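Local atomic coordinates of ORC2 (Aeropyrum pernix, PDB entry 1W5T), a protein that helps regulate DNA replication, binding DNA and ATP as an AAA+ ATPase of the Cdc6/Orc family with a C-terminal winged-helix domain. Residues 225-230 and 261-266; 242-247 and 281-286; 247-252 and 288-293. All blocks are in the same frame, centred on the assembly; numbering follows the deposited sequence.

Contact 1: residues 225-230 and 261-266; sequences EQRAEL and RAIVAL. With ANP (phosphoaminophosphonic acid-adenylate ester), chain D.
Arg227 on helix 217-231 and Ile263 on helix 259-275 meet beside the bound nucleotide, in the all-helical lid of the AAA+ ATPase module. The nonpolar component is a methyl group laid on a flat cation. Ile263 CD1 sits 3.7 Å above the guanidinium plane of Arg227, over its centre, and the nearest atom beneath it is Arg227 CZ at 3.8 Å. Nearer the backbones, Arg227 CG passes Ile263 CG1 at 4.0 Å, the two chains crossing at a slant. A bend in the arginine at chi2 (-26°) turns its outer half toward the ligand. A looser van der Waals approach brings Leu266 CD2 to the backbone of the other helix, 4.4 Å from Ala228 N.

Within these segments no hydrogen bond runs from helix to helix; the polar component goes through the nucleotide, in keeping with the established role of Arg227 in ATP binding. Arg227 NH2 donates to ANP O2' at 2.8 Å (146° at the hydrogen), an acceptor lying in the guanidinium plane at its edge. It also donates to ANP N3 at 3.0 Å (152°), so one nitrogen engages both ribose and adenine. Arg227 NH1 is held separately by Val14 O, which restrains rotation of the group. Ile263 CD1 also faces the sugar, 3.7 Å from ANP O4'.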
loop_
_atom_site.group_PDB
_atom_site.type_symbol
_atom_site.label_atom_id
_atom_site.label_comp_id
_atom_site.label_asym_id
_atom_site.label_seq_id
_atom_site.Cartn_x
_atom_site.Cartn_y
_atom_site.Cartn_z
ATOM N N GLU A 225 2.136 -21.009 1.801
ATOM C CA GLU A 225 2.529 -22.194 2.545
ATOM C C GLU A 225 2.421 -21.996 4.067
ATOM O O GLU A 225 1.937 -22.884 4.758
ATOM C CB GLU A 225 3.905 -22.692 2.116
ATOM C CG GLU A 225 4.433 -23.797 2.992
ATOM C CD GLU A 225 5.877 -24.150 2.659
ATOM O OE1 GLU A 225 6.133 -25.244 2.140
ATOM O OE2 GLU A 225 6.769 -23.331 2.921
ATOM N N GLN A 226 2.845 -20.823 4.541
ATOM C CA GLN A 226 2.631 -20.363 5.894
ATOM C C GLN A 226 1.135 -20.215 6.250
ATOM O O GLN A 226 0.728 -20.633 7.321
ATOM C CB GLN A 226 3.400 -19.037 6.125
ATOM C CG GLN A 226 3.237 -18.423 7.503
ATOM C CD GLN A 226 3.979 -17.114 7.649
ATOM O OE1 GLN A 226 3.821 -16.201 6.819
ATOM N NE2 GLN A 226 4.795 -17.001 8.710
ATOM N N ARG A 227 0.301 -19.651 5.378
ATOM C CA ARG A 227 -1.142 -19.671 5.675
ATOM C C ARG A 227 -1.718 -21.122 5.775
ATOM O O ARG A 227 -2.473 -21.458 6.696
ATOM C CB ARG A 227 -1.954 -18.827 4.680
ATOM C CG ARG A 227 -1.881 -17.311 4.820
ATOM C CD ARG A 227 -1.562 -16.718 6.226
ATOM N NE ARG A 227 -0.965 -15.421 6.029
ATOM C CZ ARG A 227 -1.595 -14.267 6.173
ATOM N NH1 ARG A 227 -2.873 -14.233 6.596
ATOM N NH2 ARG A 227 -0.929 -13.124 5.916
ATOM N N ALA A 228 -1.366 -21.988 4.843
ATOM C CA ALA A 228 -1.822 -23.378 4.949
ATOM C C ALA A 228 -1.429 -24.012 6.313
ATOM O O ALA A 228 -2.302 -24.427 7.098
ATOM C CB ALA A 228 -1.315 -24.198 3.813
ATOM N N GLU A 229 -0.132 -23.988 6.622
ATOM C CA GLU A 229 0.413 -24.516 7.883
ATOM C C GLU A 229 -0.265 -24.060 9.147
ATOM O O GLU A 229 -0.545 -24.885 10.009
ATOM C CB GLU A 229 1.912 -24.246 7.995
ATOM C CG GLU A 229 2.791 -25.073 7.077
ATOM C CD GLU A 229 4.235 -24.655 7.170
ATOM O OE1 GLU A 229 5.069 -25.160 6.404
ATOM O OE2 GLU A 229 4.568 -23.816 8.015
ATOM N N LEU A 230 -0.530 -22.755 9.268
ATOM C CA LEU A 230 -1.215 -22.184 10.422
ATOM C C LEU A 230 -2.728 -22.332 10.351
ATOM O O LEU A 230 -3.413 -22.296 11.374
ATOM C CB LEU A 230 -0.893 -20.692 10.494
ATOM C CG LEU A 230 0.596 -20.301 10.496
ATOM C CD1 LEU A 230 0.783 -18.775 10.281
ATOM C CD2 LEU A 230 1.340 -20.787 11.768
ATOM N N ARG A 261 -4.779 -11.208 -2.889
ATOM C CA ARG A 261 -5.500 -11.974 -3.893
ATOM C C ARG A 261 -5.157 -13.452 -3.806
ATOM O O ARG A 261 -6.021 -14.281 -3.996
ATOM C CB ARG A 261 -5.175 -11.480 -5.279
ATOM C CG ARG A 261 -6.372 -11.221 -6.124
ATOM C CD ARG A 261 -6.077 -10.486 -7.461
ATOM N NE ARG A 261 -7.300 -10.505 -8.232
ATOM C CZ ARG A 261 -7.523 -10.992 -9.458
ATOM N NH1 ARG A 261 -8.771 -10.927 -9.889
ATOM N NH2 ARG A 261 -6.577 -11.489 -10.253
ATOM N N ALA A 262 -3.888 -13.776 -3.551
ATOM C CA ALA A 262 -3.458 -15.162 -3.472
ATOM C C ALA A 262 -4.109 -15.893 -2.289
ATOM O O ALA A 262 -4.655 -16.995 -2.468
ATOM C CB ALA A 262 -1.960 -15.268 -3.410
ATOM N N ILE A 263 -4.079 -15.236 -1.124
ATOM C CA ILE A 263 -4.648 -15.764 0.092
ATOM C C ILE A 263 -6.166 -15.963 0.004
ATOM O O ILE A 263 -6.687 -16.969 0.519
ATOM C CB ILE A 263 -4.263 -14.863 1.295
ATOM C CG1 ILE A 263 -2.801 -15.073 1.631
ATOM C CG2 ILE A 263 -5.083 -15.192 2.528
ATOM C CD1 ILE A 263 -2.260 -13.972 2.482
ATOM N N VAL A 264 -6.856 -15.031 -0.630
ATOM C CA VAL A 264 -8.308 -15.089 -0.787
ATOM C C VAL A 264 -8.664 -16.272 -1.723
ATOM O O VAL A 264 -9.597 -17.041 -1.447
ATOM C CB VAL A 264 -8.877 -13.736 -1.327
ATOM C CG1 VAL A 264 -10.319 -13.847 -1.656
ATOM C CG2 VAL A 264 -8.718 -12.637 -0.284
ATOM N N ALA A 265 -7.914 -16.435 -2.801
ATOM C CA ALA A 265 -8.028 -17.638 -3.631
ATOM C C ALA A 265 -7.934 -18.946 -2.854
ATOM O O ALA A 265 -8.719 -19.856 -3.082
ATOM C CB ALA A 265 -6.989 -17.626 -4.756
ATOM N N LEU A 266 -6.944 -19.050 -1.979
ATOM C CA LEU A 266 -6.721 -20.265 -1.221
ATOM C C LEU A 266 -7.906 -20.440 -0.248
ATOM O O LEU A 266 -8.459 -21.540 -0.133
ATOM C CB LEU A 266 -5.346 -20.232 -0.514
ATOM C CG LEU A 266 -5.052 -21.330 0.521
ATOM C CD1 LEU A 266 -5.215 -22.672 -0.130
ATOM C CD2 LEU A 266 -3.661 -21.269 1.105
HETATM P PG ANP D . -3.405 -2.222 -0.058
HETATM O O1G ANP D . -4.928 -2.554 -0.355
HETATM O O2G ANP D . -3.355 -1.207 1.167
HETATM O O3G ANP D . -2.637 -1.628 -1.315
HETATM P PB ANP D . -1.252 -3.692 1.400
HETATM O O1B ANP D . -1.269 -2.772 2.686
HETATM O O2B ANP D . -0.049 -3.274 0.502
HETATM N N3B ANP D . -2.718 -3.687 0.521
HETATM P PA ANP D . -1.428 -5.956 3.166
HETATM O O1A ANP D . -0.306 -5.740 4.286
HETATM O O2A ANP D . -2.826 -5.473 3.734
HETATM O O3A ANP D . -1.023 -5.260 1.765
HETATM O "O5'" ANP D . -1.428 -7.501 2.700
HETATM C "C5'" ANP D . -2.357 -8.221 1.874
HETATM C "C4'" ANP D . -2.496 -9.610 2.503
HETATM O "O4'" ANP D . -1.292 -10.367 2.326
HETATM C "C3'" ANP D . -2.683 -9.561 4.018
HETATM O "O3'" ANP D . -3.494 -10.640 4.389
HETATM C "C2'" ANP D . -1.291 -9.784 4.595
HETATM O "O2'" ANP D . -1.232 -10.299 5.926
HETATM C "C1'" ANP D . -0.707 -10.750 3.575
HETATM N N9 ANP D . 0.725 -10.521 3.421
HETATM C C8 ANP D . 1.302 -9.510 2.676
HETATM N N7 ANP D . 2.656 -9.557 2.723
HETATM C C5 ANP D . 2.998 -10.622 3.464
HETATM C C6 ANP D . 4.209 -11.338 3.978
HETATM N N6 ANP D . 5.478 -10.932 3.686
HETATM N N1 ANP D . 4.052 -12.420 4.789
HETATM C C2 ANP D . 2.865 -12.895 5.136
HETATM N N3 ANP D . 1.692 -12.332 4.753
HETATM C C4 ANP D . 1.731 -11.193 3.905
#

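Contact 2: residues 242-247 and 281-286; sequences LELISD and LSEDLV
Leu242 O is gripped by three donors in the helix that presses Leu244 and Ile245 against Val286, a helix-helix contact at the lid of the AAA+ module. Ile245 N and Ser246 N both donate to it from the backbone. The third donor is the Ser246 hydroxyl: OG lies 3.1 Å from Leu242 O, tilted 34° out of the carbonyl plane with a C=O...OG angle of 121°. This bond satisfies a buried hydroxyl inside its own helix.

With no hydrogen bond between residues 242-247 and 281-286, the two segments meet through aliphatic groups. Val286 is the central residue. Its CG1, anti to the backbone N (chi1 171°), points into the angle between two neighbours on the other helix. It stands 3.7 Å from Leu244 CB and equally 3.7 Å from Ile245 CG1, so one methyl engages two consecutive residues. Ile245 and Val286 cross at about a right angle, and Ile245 continues inward to Leu224, Ala262 and Leu266 on the adjoining lid helices.

Toward the start of helix 283-292, which has Ser282 at its N-cap position, the contact becomes more open. Leu244 CD1 comes within 3.9 Å of Glu283 CB, the leucine running across the aliphatic part of the glutamate at roughly a right angle. The carboxylate itself is engaged elsewhere, OE1 in a salt bridge with Arg240 and OE2 in one with Arg287; both partners probably stabilise its negative charge while its methylene groups pack on the leucine. At the buried side, the outermost methyl of Ile245, CD1, still lies 4.0 Å from Val286 CG1.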
loop_
_atom_site.group_PDB
_atom_site.type_symbol
_atom_site.label_atom_id
_atom_site.label_comp_id
_atom_site.label_asym_id
_atom_site.label_seq_id
_atom_site.Cartn_x
_atom_site.Cartn_y
_atom_site.Cartn_z
ATOM N N LEU A 242 -0.998 -24.989 -3.983
ATOM C CA LEU A 242 -0.573 -23.610 -3.745
ATOM C C LEU A 242 0.196 -23.030 -4.950
ATOM O O LEU A 242 0.148 -21.816 -5.208
ATOM C CB LEU A 242 0.312 -23.529 -2.498
ATOM C CG LEU A 242 -0.125 -24.218 -1.207
ATOM C CD1 LEU A 242 0.961 -24.051 -0.123
ATOM C CD2 LEU A 242 -1.490 -23.720 -0.736
ATOM N N GLU A 243 0.909 -23.895 -5.673
ATOM C CA GLU A 243 1.674 -23.464 -6.837
ATOM C C GLU A 243 0.770 -22.916 -7.901
ATOM O O GLU A 243 1.140 -21.978 -8.603
ATOM C CB GLU A 243 2.401 -24.627 -7.463
ATOM C CG GLU A 243 3.729 -24.915 -6.847
ATOM C CD GLU A 243 4.260 -26.263 -7.296
ATOM O OE1 GLU A 243 4.290 -26.497 -8.549
ATOM O OE2 GLU A 243 4.651 -27.057 -6.386
ATOM N N LEU A 244 -0.402 -23.537 -8.012
ATOM C CA LEU A 244 -1.425 -23.154 -8.950
ATOM C C LEU A 244 -1.863 -21.705 -8.764
ATOM O O LEU A 244 -2.324 -21.080 -9.711
ATOM C CB LEU A 244 -2.618 -24.105 -8.816
ATOM C CG LEU A 244 -2.317 -25.519 -9.352
ATOM C CD1 LEU A 244 -3.384 -26.506 -8.950
ATOM C CD2 LEU A 244 -2.053 -25.573 -10.914
ATOM N N ILE A 245 -1.743 -21.185 -7.547
ATOM C CA ILE A 245 -2.188 -19.848 -7.251
ATOM C C ILE A 245 -1.025 -18.930 -7.551
ATOM O O ILE A 245 -1.133 -18.010 -8.386
ATOM C CB ILE A 245 -2.659 -19.718 -5.803
ATOM C CG1 ILE A 245 -3.889 -20.617 -5.557
ATOM C CG2 ILE A 245 -3.070 -18.261 -5.529
ATOM C CD1 ILE A 245 -4.284 -20.899 -4.063
ATOM N N SER A 246 0.111 -19.237 -6.915
ATOM C CA SER A 246 1.330 -18.435 -7.045
ATOM C C SER A 246 1.858 -18.339 -8.484
ATOM O O SER A 246 2.319 -17.278 -8.876
ATOM C CB SER A 246 2.422 -18.875 -6.046
ATOM O OG SER A 246 2.677 -20.259 -6.083
ATOM N N ASP A 247 1.728 -19.408 -9.274
ATOM C CA ASP A 247 2.134 -19.385 -10.689
ATOM C C ASP A 247 1.342 -18.404 -11.523
ATOM O O ASP A 247 1.858 -17.853 -12.474
ATOM C CB ASP A 247 2.013 -20.765 -11.347
ATOM C CG ASP A 247 3.287 -21.563 -11.252
ATOM O OD1 ASP A 247 4.092 -21.326 -10.321
ATOM O OD2 ASP A 247 3.571 -22.459 -12.066
ATOM N N LEU A 281 -8.395 -30.378 -0.584
ATOM C CA LEU A 281 -8.424 -29.642 -1.833
ATOM C C LEU A 281 -8.246 -30.567 -3.014
ATOM O O LEU A 281 -7.700 -31.680 -2.904
ATOM C CB LEU A 281 -7.334 -28.586 -1.887
ATOM C CG LEU A 281 -7.377 -27.446 -0.895
ATOM C CD1 LEU A 281 -6.113 -26.585 -0.987
ATOM C CD2 LEU A 281 -8.636 -26.609 -1.074
ATOM N N SER A 282 -8.702 -30.088 -4.165
ATOM C CA SER A 282 -8.311 -30.697 -5.422
ATOM C C SER A 282 -7.827 -29.576 -6.333
ATOM O O SER A 282 -8.125 -28.396 -6.076
ATOM C CB SER A 282 -9.487 -31.475 -6.024
ATOM O OG SER A 282 -10.480 -30.602 -6.500
ATOM N N GLU A 283 -7.071 -29.916 -7.369
ATOM C CA GLU A 283 -6.621 -28.936 -8.322
ATOM C C GLU A 283 -7.725 -28.156 -9.033
ATOM O O GLU A 283 -7.572 -26.946 -9.288
ATOM C CB GLU A 283 -5.718 -29.616 -9.342
ATOM C CG GLU A 283 -4.614 -30.406 -8.669
ATOM C CD GLU A 283 -3.525 -30.770 -9.614
ATOM O OE1 GLU A 283 -2.611 -31.537 -9.248
ATOM O OE2 GLU A 283 -3.592 -30.303 -10.738
ATOM N N ASP A 284 -8.824 -28.848 -9.378
ATOM C CA ASP A 284 -9.993 -28.216 -10.002
ATOM C C ASP A 284 -10.542 -27.065 -9.158
ATOM O O ASP A 284 -10.848 -25.992 -9.681
ATOM C CB ASP A 284 -11.094 -29.243 -10.287
ATOM C CG ASP A 284 -10.707 -30.240 -11.410
ATOM O OD1 ASP A 284 -11.427 -31.224 -11.603
ATOM O OD2 ASP A 284 -9.703 -30.142 -12.141
ATOM N N LEU A 285 -10.652 -27.297 -7.854
ATOM C CA LEU A 285 -11.226 -26.310 -6.941
ATOM C C LEU A 285 -10.307 -25.096 -6.807
ATOM O O LEU A 285 -10.755 -23.978 -6.844
ATOM C CB LEU A 285 -11.542 -26.952 -5.576
ATOM C CG LEU A 285 -12.724 -27.953 -5.668
ATOM C CD1 LEU A 285 -12.769 -28.909 -4.476
ATOM C CD2 LEU A 285 -14.127 -27.230 -5.814
ATOM N N VAL A 286 -9.010 -25.340 -6.713
ATOM C CA VAL A 286 -8.023 -24.270 -6.656
ATOM C C VAL A 286 -8.072 -23.476 -7.947
ATOM O O VAL A 286 -8.194 -22.254 -7.909
ATOM C CB VAL A 286 -6.599 -24.810 -6.379
ATOM C CG1 VAL A 286 -5.537 -23.724 -6.541
ATOM C CG2 VAL A 286 -6.547 -25.391 -4.970
#

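Contact 3: residues 247-252 and 288-293; sequences DVYGED and KAVSEN
Tyr249 meets Val290 and Asn293 where the last turns of helices 239-249 and 283-292 lie side by side in the lid region of the AAA+ module. Its bond from CA to CB points at residues 288-293; chi1 of -65° then sets CG anti to the carbonyl carbon, and OH ends beside Val290 and Asn293. On the way, CD1 and CE1 lie against Ala262 CA and Arg261 O of helix 259-275. Tyr249 CE2 is 4.4 Å from Val290 CG1, which stands well off the ring plane, a loose apolar touch. At the tip, Tyr249 OH lies 3.3 Å from Asn293 CB.

The clear polar link across the contact is through water. Tyr249 OH donates to a water 2.8 Å away that lies in the ring plane, at its edge. That water in turn donates to Val290 O, and to Asn293 O at 2.7 Å. It thus ties the phenol to two backbone carbonyls at the closing turn of the helix. A phenylalanine here would probably leave this water without its tyrosine donor and the bridge to both carbonyls weakened.

On the more exposed side, Val248 CG1 and Val290 CG1 meet tip to tip at 4.1 Å. Tyr249 itself is buried, set between helices 259-275 and 283-292 at the terminus of its own.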
loop_
_atom_site.group_PDB
_atom_site.type_symbol
_atom_site.label_atom_id
_atom_site.label_comp_id
_atom_site.label_asym_id
_atom_site.label_seq_id
_atom_site.Cartn_x
_atom_site.Cartn_y
_atom_site.Cartn_z
ATOM N N ASP A 247 1.728 -19.408 -9.274
ATOM C CA ASP A 247 2.134 -19.385 -10.689
ATOM C C ASP A 247 1.342 -18.404 -11.523
ATOM O O ASP A 247 1.858 -17.853 -12.474
ATOM C CB ASP A 247 2.013 -20.765 -11.347
ATOM C CG ASP A 247 3.287 -21.563 -11.252
ATOM O OD1 ASP A 247 4.092 -21.326 -10.321
ATOM O OD2 ASP A 247 3.571 -22.459 -12.066
ATOM N N VAL A 248 0.079 -18.199 -11.175
ATOM C CA VAL A 248 -0.756 -17.234 -11.885
ATOM C C VAL A 248 -0.569 -15.828 -11.330
ATOM O O VAL A 248 -0.460 -14.893 -12.124
ATOM C CB VAL A 248 -2.260 -17.621 -11.853
ATOM C CG1 VAL A 248 -3.107 -16.639 -12.654
ATOM C CG2 VAL A 248 -2.471 -19.011 -12.376
ATOM N N TYR A 249 -0.538 -15.656 -9.993
ATOM C CA TYR A 249 -0.510 -14.287 -9.405
ATOM C C TYR A 249 0.864 -13.602 -9.372
ATOM O O TYR A 249 0.955 -12.359 -9.330
ATOM C CB TYR A 249 -1.179 -14.230 -8.047
ATOM C CG TYR A 249 -2.672 -14.515 -8.078
ATOM C CD1 TYR A 249 -3.322 -14.950 -6.953
ATOM C CD2 TYR A 249 -3.416 -14.357 -9.248
ATOM C CE1 TYR A 249 -4.657 -15.223 -6.970
ATOM C CE2 TYR A 249 -4.764 -14.653 -9.289
ATOM C CZ TYR A 249 -5.394 -15.075 -8.142
ATOM O OH TYR A 249 -6.768 -15.331 -8.150
ATOM N N GLY A 250 1.928 -14.416 -9.409
ATOM C CA GLY A 250 3.289 -13.898 -9.385
ATOM C C GLY A 250 3.497 -12.782 -10.412
ATOM O O GLY A 250 3.071 -12.907 -11.567
ATOM N N GLU A 251 4.159 -11.692 -10.000
ATOM C CA GLU A 251 4.378 -10.549 -10.874
ATOM C C GLU A 251 5.411 -10.871 -11.930
ATOM O O GLU A 251 5.378 -10.309 -13.022
ATOM C CB GLU A 251 4.735 -9.306 -10.082
ATOM C CG GLU A 251 6.216 -9.155 -9.764
ATOM C CD GLU A 251 7.003 -8.549 -10.921
ATOM O OE1 GLU A 251 6.484 -7.591 -11.578
ATOM O OE2 GLU A 251 8.125 -9.044 -11.177
ATOM N N ASP A 252 6.315 -11.796 -11.618
ATOM C CA ASP A 252 7.217 -12.359 -12.637
ATOM C C ASP A 252 6.492 -13.237 -13.684
ATOM O O ASP A 252 7.020 -13.503 -14.739
ATOM C CB ASP A 252 8.373 -13.138 -12.000
ATOM C CG ASP A 252 7.912 -14.153 -10.978
ATOM O OD1 ASP A 252 8.733 -14.988 -10.535
ATOM O OD2 ASP A 252 6.763 -14.190 -10.513
ATOM N N LYS A 288 -10.481 -23.374 -10.177
ATOM C CA LYS A 288 -11.739 -22.686 -10.067
ATOM C C LYS A 288 -11.626 -21.381 -9.265
ATOM O O LYS A 288 -12.105 -20.325 -9.704
ATOM C CB LYS A 288 -12.780 -23.592 -9.405
ATOM C CG LYS A 288 -14.187 -23.025 -9.456
ATOM C CD LYS A 288 -14.850 -23.300 -10.835
ATOM C CE LYS A 288 -16.418 -23.156 -10.809
ATOM N NZ LYS A 288 -16.897 -22.888 -12.229
ATOM N N ALA A 289 -11.009 -21.459 -8.091
ATOM C CA ALA A 289 -10.947 -20.308 -7.191
ATOM C C ALA A 289 -10.185 -19.165 -7.858
ATOM O O ALA A 289 -10.568 -18.006 -7.720
ATOM C CB ALA A 289 -10.342 -20.679 -5.872
ATOM N N VAL A 290 -9.136 -19.506 -8.591
ATOM C CA VAL A 290 -8.258 -18.536 -9.214
ATOM C C VAL A 290 -8.994 -17.774 -10.305
ATOM O O VAL A 290 -8.732 -16.581 -10.556
ATOM C CB VAL A 290 -7.048 -19.243 -9.827
ATOM C CG1 VAL A 290 -6.405 -18.407 -10.922
ATOM C CG2 VAL A 290 -6.030 -19.610 -8.763
ATOM N N SER A 291 -9.958 -18.457 -10.917
ATOM C CA SER A 291 -10.652 -17.942 -12.069
ATOM C C SER A 291 -11.897 -17.125 -11.739
ATOM O O SER A 291 -12.363 -16.374 -12.614
ATOM C CB SER A 291 -10.993 -19.092 -13.020
ATOM O OG SER A 291 -12.233 -19.706 -12.696
ATOM N N GLU A 292 -12.458 -17.313 -10.530
ATOM C CA GLU A 292 -13.590 -16.487 -10.032
ATOM C C GLU A 292 -13.073 -15.333 -9.153
ATOM O O GLU A 292 -13.803 -14.382 -8.854
ATOM C CB GLU A 292 -14.676 -17.287 -9.257
ATOM C CG GLU A 292 -14.809 -18.766 -9.562
ATOM C CD GLU A 292 -16.183 -19.169 -10.046
ATOM O OE1 GLU A 292 -16.972 -19.754 -9.263
ATOM O OE2 GLU A 292 -16.468 -18.924 -11.229
ATOM N N ASN A 293 -11.822 -15.430 -8.727
ATOM C CA ASN A 293 -11.239 -14.430 -7.890
ATOM C C ASN A 293 -11.029 -13.225 -8.762
ATOM O O ASN A 293 -9.951 -13.060 -9.328
ATOM C CB ASN A 293 -9.917 -14.942 -7.345
ATOM C CG ASN A 293 -9.403 -14.144 -6.150
ATOM O OD1 ASN A 293 -8.185 -14.024 -5.965
ATOM N ND2 ASN A 293 -10.307 -13.645 -5.312
HETATM O O HOH W 1 -7.870 -14.279 -10.508
#

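How the contacts relate
Contact 1 is the buried one, and of the three it alone touches the nucleotide; its polar bonds run to the ligand. Contacts 2 and 3 are only partly buried and join the same two helices, 239-249 and 283-292, at successive points. Contact 2 is held by close aliphatic packing, contact 3 by looser apolar touches and a water at the helix ends. Helix 259-275 links all three: Leu266 CB of contact 1 lies 3.8 Å from Ile245 CD1 of contact 2, and Ala265 O is 3.3 Å from Ala289 CB of contact 3. The chemistry thus passes from ligand binding, through a hydrophobic interface, to a water-bridged meeting of two helix ends.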